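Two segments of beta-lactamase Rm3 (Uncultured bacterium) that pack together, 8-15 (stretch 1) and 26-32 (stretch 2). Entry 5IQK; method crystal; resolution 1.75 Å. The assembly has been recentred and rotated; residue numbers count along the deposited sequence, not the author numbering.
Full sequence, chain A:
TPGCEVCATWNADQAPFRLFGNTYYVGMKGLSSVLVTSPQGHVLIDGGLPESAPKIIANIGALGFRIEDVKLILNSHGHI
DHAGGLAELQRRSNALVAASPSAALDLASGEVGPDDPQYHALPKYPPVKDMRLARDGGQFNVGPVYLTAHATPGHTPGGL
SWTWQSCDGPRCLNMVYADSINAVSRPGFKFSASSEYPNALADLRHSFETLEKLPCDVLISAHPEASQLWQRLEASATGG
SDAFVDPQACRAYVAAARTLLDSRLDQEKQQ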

# COMPACT_ATOMS: atom_id res chain seq x y z
N ALA A 8 2.84 -3.08 -17.50
CA ALA A 8 4.08 -2.43 -17.95
C ALA A 8 4.15 -0.99 -17.45
O ALA A 8 5.21 -0.52 -17.02
N THR A 9 3.03 -0.28 -17.54
CA THR A 9 2.95 1.08 -17.03
C THR A 9 3.11 1.15 -15.52
O THR A 9 3.89 1.95 -15.01
N TRP A 10 2.37 0.31 -14.81
CA TRP A 10 2.45 0.30 -13.35
C TRP A 10 3.86 -0.02 -12.85
O TRP A 10 4.30 0.52 -11.82
N ASN A 11 4.57 -0.91 -13.55
CA ASN A 11 5.88 -1.37 -13.09
C ASN A 11 7.07 -0.56 -13.62
O ASN A 11 8.21 -0.93 -13.38
N ALA A 12 6.80 0.54 -14.32
CA ALA A 12 7.87 1.35 -14.91
C ALA A 12 8.84 1.88 -13.85
O ALA A 12 8.44 2.18 -12.72
N ASP A 13 10.10 1.98 -14.22
CA ASP A 13 11.15 2.48 -13.33
C ASP A 13 10.79 3.80 -12.68
O ASP A 13 10.30 4.72 -13.34
N GLN A 14 11.10 3.90 -11.40
CA GLN A 14 11.11 5.17 -10.70
C GLN A 14 12.37 5.23 -9.87
O GLN A 14 12.63 4.34 -9.07
N ALA A 15 13.17 6.27 -10.06
CA ALA A 15 14.34 6.47 -9.20
C ALA A 15 13.90 6.70 -7.75
O ALA A 15 13.00 7.51 -7.50
N VAL A 26 10.68 3.55 -2.62
CA VAL A 26 11.50 2.59 -3.37
C VAL A 26 10.67 1.81 -4.39
O VAL A 26 11.10 0.75 -4.87
N GLY A 27 9.50 2.35 -4.72
CA GLY A 27 8.58 1.69 -5.63
C GLY A 27 8.77 2.04 -7.11
O GLY A 27 9.87 2.39 -7.55
N MET A 28 7.68 1.91 -7.86
CA MET A 28 7.68 2.06 -9.32
C MET A 28 6.77 3.23 -9.71
O MET A 28 6.20 3.89 -8.84
N LYS A 29 6.61 3.48 -11.00
CA LYS A 29 5.82 4.62 -11.44
C LYS A 29 4.33 4.49 -11.06
O LYS A 29 3.65 5.49 -10.86
N GLY A 30 3.83 3.26 -10.98
CA GLY A 30 2.40 3.08 -10.74
C GLY A 30 2.05 2.24 -9.53
O GLY A 30 0.86 1.99 -9.29
N LEU A 31 3.07 1.82 -8.78
CA LEU A 31 2.89 0.96 -7.60
C LEU A 31 3.86 1.37 -6.50
O LEU A 31 5.07 1.37 -6.72
N SER A 32 3.35 1.67 -5.30
CA SER A 32 4.22 2.19 -4.25
C SER A 32 4.91 1.07 -3.47
O SER A 32 4.39 -0.03 -3.34

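Backbone hydrogen bonds mark the register here, and the side chains pack around them. As the helix ends at Trp10 and the chain turns into a loop, two carbonyls accept from consecutive amides of stretch 2: Gly30 N donates to Trp10 O (2.9 Å) and Lys29 N to Ala12 O (2.8 Å). At the first bond the chains lie so close that an ideal CB on Gly30 would lie 2.6 Å from Trp10 CA, a clash; close backbone approach goes with glycine. Gly27 is constrained from within its own stretch, where a CB would fall 2.6 Å from Leu31 O.

Van der Waals packing gathers around these bonds. Leu31 (m, t) points toward stretch 1 and sets its CG 3.8 Å from Trp10 CB, while its CD2 lies obliquely by the indole. Trp10, chi1 m, leaves its backbone sideways. Met28 also starts sideways, but its m, p, p rotamer leads the end of the chain away; its closest approaches to stretch 1 come from CB, 3.3 Å from Ala12 O, and CG, 3.4 Å from Asn11 OD1. Asn11 (chi1 t) points away at CB, yet its end returns to make that contact, its amide being satisfied elsewhere in the structure. Ala12 CB meets Lys29 CB at 3.8 Å.

The polar side-chain link belongs to Lys29 and Gln14, both pointing toward the opposing stretch. Lys29 (t, p, p, t) folds along stretch 1, bringing CE within 3.3 Å of Asp13 O before NZ donates to Gln14 OE1 at 2.7 Å. Gln14 (t, p, chi3 58°) uses both ends of its amide, since NE2 donates to Ala15 O at 3.0 Å.

Where direct backbone bonding stops, two waters take over. Water 1 accepts from Gln14 N and donates to Gly27 O, both at 3.0 Å; water 2 donates to Gln14 O and Gly27 O, both at 2.8 Å.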

# COMPACT_ATOMS: atom_id res chain seq x y z
CB ALA A 8 4.19 -2.47 -19.47
CB THR A 9 1.61 1.74 -17.43
OG1 THR A 9 1.56 1.88 -18.84
CG2 THR A 9 1.49 3.13 -16.80
CB TRP A 10 1.46 -0.72 -12.77
CG TRP A 10 0.01 -0.26 -12.85
CD1 TRP A 10 -0.46 0.93 -13.33
CD2 TRP A 10 -1.14 -1.01 -12.41
NE1 TRP A 10 -1.85 0.96 -13.23
CE2 TRP A 10 -2.28 -0.21 -12.66
CE3 TRP A 10 -1.31 -2.27 -11.86
CZ2 TRP A 10 -3.57 -0.64 -12.36
CZ3 TRP A 10 -2.60 -2.70 -11.56
CH2 TRP A 10 -3.70 -1.88 -11.80
CB ASN A 11 6.09 -2.84 -13.46
CG ASN A 11 7.19 -3.51 -12.65
OD1 ASN A 11 7.24 -3.38 -11.43
ND2 ASN A 11 8.08 -4.22 -13.33
CB ALA A 12 7.29 2.49 -15.70
CB ASP A 13 12.45 2.69 -14.09
CG ASP A 13 13.11 1.40 -14.51
OD1 ASP A 13 12.64 0.31 -14.10
OD2 ASP A 13 14.12 1.48 -15.23
CB GLN A 14 9.87 5.33 -9.82
CG GLN A 14 9.95 6.56 -8.93
CD GLN A 14 10.04 7.84 -9.74
OE1 GLN A 14 9.17 8.12 -10.54
NE2 GLN A 14 11.12 8.60 -9.54
CB ALA A 15 15.18 7.63 -9.71
CB VAL A 26 12.22 1.59 -2.42
CG1 VAL A 26 13.27 2.31 -1.60
CG2 VAL A 26 11.22 0.89 -1.52
CB MET A 28 7.20 0.76 -10.00
CG MET A 28 8.18 -0.41 -9.95
SD MET A 28 8.64 -0.98 -8.28
CE MET A 28 7.02 -1.28 -7.55
CB LYS A 29 5.94 4.81 -12.95
CG LYS A 29 5.66 6.23 -13.40
CD LYS A 29 6.73 7.18 -12.91
CE LYS A 29 8.01 7.09 -13.75
NZ LYS A 29 9.10 7.95 -13.24
CB LEU A 31 3.13 -0.51 -7.97
CG LEU A 31 2.22 -1.10 -9.05
CD1 LEU A 31 2.77 -2.45 -9.49
CD2 LEU A 31 0.80 -1.23 -8.51
CB SER A 32 3.44 3.08 -3.27
OG SER A 32 2.93 4.23 -3.94
O HOH W 1 11.43 1.29 -9.91
O HOH W 2 11.67 4.18 -6.40